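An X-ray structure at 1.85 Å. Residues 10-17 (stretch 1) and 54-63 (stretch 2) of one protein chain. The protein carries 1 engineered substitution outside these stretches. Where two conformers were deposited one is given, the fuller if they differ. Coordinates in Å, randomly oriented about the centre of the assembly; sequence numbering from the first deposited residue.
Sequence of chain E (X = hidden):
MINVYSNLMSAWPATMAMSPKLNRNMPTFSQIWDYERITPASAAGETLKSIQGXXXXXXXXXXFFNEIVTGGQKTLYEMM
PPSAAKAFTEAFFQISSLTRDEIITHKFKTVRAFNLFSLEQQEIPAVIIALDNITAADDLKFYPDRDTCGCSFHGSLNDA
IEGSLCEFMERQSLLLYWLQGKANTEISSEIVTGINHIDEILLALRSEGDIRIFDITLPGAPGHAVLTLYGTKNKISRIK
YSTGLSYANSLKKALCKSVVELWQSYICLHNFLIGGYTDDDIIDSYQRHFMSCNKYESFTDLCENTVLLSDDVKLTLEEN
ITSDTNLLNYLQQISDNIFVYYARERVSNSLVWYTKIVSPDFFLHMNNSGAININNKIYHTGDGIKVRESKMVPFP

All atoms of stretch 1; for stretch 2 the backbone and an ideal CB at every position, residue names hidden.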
# COMPACT_ATOMS: atom_id res chain seq x y z
N SER E 10 7.47 4.74 -29.90
CA SER E 10 8.09 5.69 -28.99
C SER E 10 9.43 6.16 -29.55
O SER E 10 10.10 5.43 -30.29
CB SER E 10 8.33 5.08 -27.62
OG SER E 10 9.06 5.95 -26.76
N ALA E 11 9.81 7.37 -29.17
CA ALA E 11 11.15 7.85 -29.39
C ALA E 11 12.17 7.02 -28.62
O ALA E 11 13.33 6.95 -29.04
CB ALA E 11 11.27 9.32 -28.96
N TRP E 12 11.75 6.43 -27.49
CA TRP E 12 12.64 5.77 -26.53
C TRP E 12 12.77 4.25 -26.82
O TRP E 12 11.93 3.66 -27.49
CB TRP E 12 12.16 6.10 -25.08
CG TRP E 12 12.13 7.59 -24.94
CD1 TRP E 12 11.04 8.40 -25.00
CD2 TRP E 12 13.26 8.46 -24.91
NE1 TRP E 12 11.41 9.72 -24.95
CE2 TRP E 12 12.77 9.79 -24.91
CE3 TRP E 12 14.64 8.24 -24.84
CZ2 TRP E 12 13.61 10.89 -24.84
CZ3 TRP E 12 15.48 9.34 -24.78
CH2 TRP E 12 14.96 10.66 -24.78
N PRO E 13 13.84 3.63 -26.35
CA PRO E 13 14.09 2.24 -26.72
C PRO E 13 13.14 1.27 -26.07
O PRO E 13 12.50 1.59 -25.05
CB PRO E 13 15.51 2.00 -26.23
CG PRO E 13 15.68 2.98 -25.15
CD PRO E 13 14.94 4.19 -25.55
N ALA E 14 13.11 0.06 -26.62
CA ALA E 14 12.21 -0.97 -26.16
C ALA E 14 12.25 -1.25 -24.66
O ALA E 14 11.22 -1.31 -24.02
CB ALA E 14 12.43 -2.27 -26.93
N THR E 15 13.44 -1.48 -24.13
CA THR E 15 13.57 -1.92 -22.76
C THR E 15 14.84 -1.37 -22.14
O THR E 15 15.90 -1.43 -22.76
CB THR E 15 13.62 -3.47 -22.65
OG1 THR E 15 14.87 -3.96 -23.14
CG2 THR E 15 12.51 -4.13 -23.42
N MET E 16 14.71 -0.81 -20.95
CA MET E 16 15.86 -0.69 -20.08
C MET E 16 15.64 -1.55 -18.85
O MET E 16 14.52 -1.65 -18.33
CB MET E 16 16.14 0.73 -19.62
CG MET E 16 17.40 0.75 -18.76
SD MET E 16 17.97 2.39 -18.41
CE MET E 16 19.47 1.95 -17.55
N ALA E 17 16.71 -2.20 -18.41
CA ALA E 17 16.66 -3.05 -17.23
C ALA E 17 18.01 -3.07 -16.49
O ALA E 17 19.07 -3.08 -17.09
CB ALA E 17 16.24 -4.45 -17.61
N UNK E 54 24.77 2.74 -19.15
CA UNK E 54 23.94 2.05 -20.14
C UNK E 54 23.17 3.07 -20.97
O UNK E 54 23.08 2.90 -22.19
CB UNK E 54 22.98 1.08 -19.46
N UNK E 55 22.62 4.09 -20.30
CA UNK E 55 21.90 5.17 -21.00
C UNK E 55 22.85 5.91 -21.98
O UNK E 55 22.49 6.16 -23.10
CB UNK E 55 21.31 6.15 -19.99
N UNK E 56 24.02 6.29 -21.50
CA UNK E 56 25.04 6.94 -22.33
C UNK E 56 25.53 6.12 -23.50
O UNK E 56 25.65 6.62 -24.60
CB UNK E 56 26.24 7.31 -21.46
N UNK E 57 25.75 4.83 -23.28
CA UNK E 57 26.12 3.90 -24.34
C UNK E 57 25.02 3.82 -25.41
O UNK E 57 25.31 3.83 -26.61
CB UNK E 57 26.39 2.51 -23.75
N UNK E 58 23.77 3.76 -24.96
CA UNK E 58 22.64 3.77 -25.87
C UNK E 58 22.59 5.06 -26.69
O UNK E 58 22.46 4.99 -27.91
CB UNK E 58 21.34 3.59 -25.09
N UNK E 59 22.65 6.22 -26.04
CA UNK E 59 22.61 7.49 -26.77
C UNK E 59 23.77 7.58 -27.78
O UNK E 59 23.57 8.01 -28.92
CB UNK E 59 22.67 8.66 -25.79
N UNK E 60 24.96 7.17 -27.34
CA UNK E 60 26.15 7.20 -28.20
C UNK E 60 25.97 6.34 -29.46
O UNK E 60 26.12 6.82 -30.56
CB UNK E 60 27.37 6.72 -27.42
N UNK E 61 25.67 5.07 -29.26
CA UNK E 61 25.53 4.12 -30.36
C UNK E 61 24.37 4.45 -31.27
O UNK E 61 24.49 4.32 -32.50
CB UNK E 61 25.36 2.70 -29.81
N UNK E 62 23.26 4.90 -30.70
CA UNK E 62 22.14 5.32 -31.53
C UNK E 62 22.53 6.50 -32.42
O UNK E 62 22.16 6.54 -33.61
CB UNK E 62 20.94 5.69 -30.66
N UNK E 63 23.28 7.44 -31.88
CA UNK E 63 23.70 8.59 -32.67
C UNK E 63 24.56 8.20 -33.90
O UNK E 63 24.24 8.57 -35.05
CB UNK E 63 24.48 9.55 -31.78

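Stretch 2 is helical throughout, so its positions can be read by the direction of CA-to-CB against stretch 1, a loop that turns into a strand at 15-17.

Position 54 points its CB toward stretch 1, and the ideal CB already lies 4.1 Å from M16 CE. So short a gap favours something small and apolar. The deposited residue is A54, whose CB packs against M16 CE and lets the extended methionine, t at all three chi angles, end on the helix.

At 55 the CB points sideways, and the ideal CB is 5.2 Å from M16 CE. There is space to reach back toward the thioether, which suits a medium apolar chain: leucine, isoleucine, valine or methionine. I55 is found, with CG1 3.9 Å from M16 SD, so the methionine end lies against two successive helix residues.

Positions 56 and 57 are out of reach, and stretch 1 imposes nothing on them. The helical angles at 56 do not require glycine and there is room for a CB, yet G56 is deposited. A polar residue would suit 57; E57 serves the helix itself, by a salt bridge to 61.

Position 58 points toward stretch 1, but its ideal CB touches nothing there, and its CA lies 8.7 Å from the CA of P13. A long or flat side chain could cross that gap, and a proline ring invites an aromatic; methionine or leucine could also reach. Y58 fills it: P13 CG sits over one face of the ring, 3.9 Å from its centroid, a CH-pi contact, while P13 CB comes within 3.6 Å of Y58 OH.

Position 59 points sideways, with the six-membered ring of W12 some distance away. A large apolar side chain that bends back would meet it. F59 does so with chi1 at -93°, between wells, and its CZ approaches W12 CZ3 at 3.6 Å, at the edge of the indole.

Positions 60 and 61 are out of reach of stretch 1, and polar residues suit both. They are E60 and R61; R61 NH1 forms a salt bridge with E57 OE2 at 2.5 Å, one turn back.

At 62 the CB points toward stretch 1, but the nearest useful feature, the carbonyl oxygen of A11, is far from it. A long donor, lysine or arginine, would fit. R62 extends t, t before turning p at chi3; its NH1 comes 3.1 Å from A11 O, which lies near the guanidinium plane.

Position 63 is out of reach and unconstrained here; it is H63, engaged elsewhere in the structure.

Stretch 2 (54-63) AIGEYFERRH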
# COMPACT_ATOMS: atom_id res chain seq x y z
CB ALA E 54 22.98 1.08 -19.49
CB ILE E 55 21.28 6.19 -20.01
CG1 ILE E 55 20.20 5.54 -19.15
CG2 ILE E 55 20.68 7.42 -20.74
CD1 ILE E 55 19.93 6.30 -17.87
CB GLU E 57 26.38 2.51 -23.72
CG GLU E 57 26.83 1.41 -24.68
CD GLU E 57 28.21 1.64 -25.25
OE1 GLU E 57 29.11 2.02 -24.48
OE2 GLU E 57 28.38 1.45 -26.47
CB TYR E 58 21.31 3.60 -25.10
CG TYR E 58 20.14 3.76 -26.02
CD1 TYR E 58 19.82 2.76 -26.90
CD2 TYR E 58 19.39 4.92 -26.03
CE1 TYR E 58 18.76 2.89 -27.78
CE2 TYR E 58 18.32 5.06 -26.92
CZ TYR E 58 18.03 4.05 -27.79
OH TYR E 58 16.97 4.16 -28.65
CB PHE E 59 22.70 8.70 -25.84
CG PHE E 59 21.38 9.25 -25.40
CD1 PHE E 59 20.79 10.31 -26.10
CD2 PHE E 59 20.75 8.80 -24.24
CE1 PHE E 59 19.58 10.87 -25.69
CE2 PHE E 59 19.54 9.36 -23.80
CZ PHE E 59 18.96 10.40 -24.52
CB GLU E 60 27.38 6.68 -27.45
CG GLU E 60 28.64 6.70 -28.28
CD GLU E 60 29.71 5.75 -27.76
OE1 GLU E 60 29.96 5.80 -26.54
OE2 GLU E 60 30.28 4.96 -28.57
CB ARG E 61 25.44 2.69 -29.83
CG ARG E 61 26.73 2.32 -29.11
CD ARG E 61 27.29 0.98 -29.51
NE ARG E 61 26.41 -0.05 -29.02
CZ ARG E 61 26.65 -0.86 -28.00
NH1 ARG E 61 27.79 -0.83 -27.30
NH2 ARG E 61 25.74 -1.76 -27.69
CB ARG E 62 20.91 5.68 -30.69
CG ARG E 62 19.71 6.02 -31.56
CD ARG E 62 18.49 6.31 -30.71
NE ARG E 62 18.63 7.50 -29.85
CZ ARG E 62 17.63 8.08 -29.19
NH1 ARG E 62 16.37 7.61 -29.24
NH2 ARG E 62 17.86 9.15 -28.49
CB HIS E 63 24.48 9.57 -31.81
CG HIS E 63 24.91 10.79 -32.56
ND1 HIS E 63 24.04 11.81 -32.87
CD2 HIS E 63 26.11 11.14 -33.07
CE1 HIS E 63 24.70 12.76 -33.51
NE2 HIS E 63 25.96 12.38 -33.65
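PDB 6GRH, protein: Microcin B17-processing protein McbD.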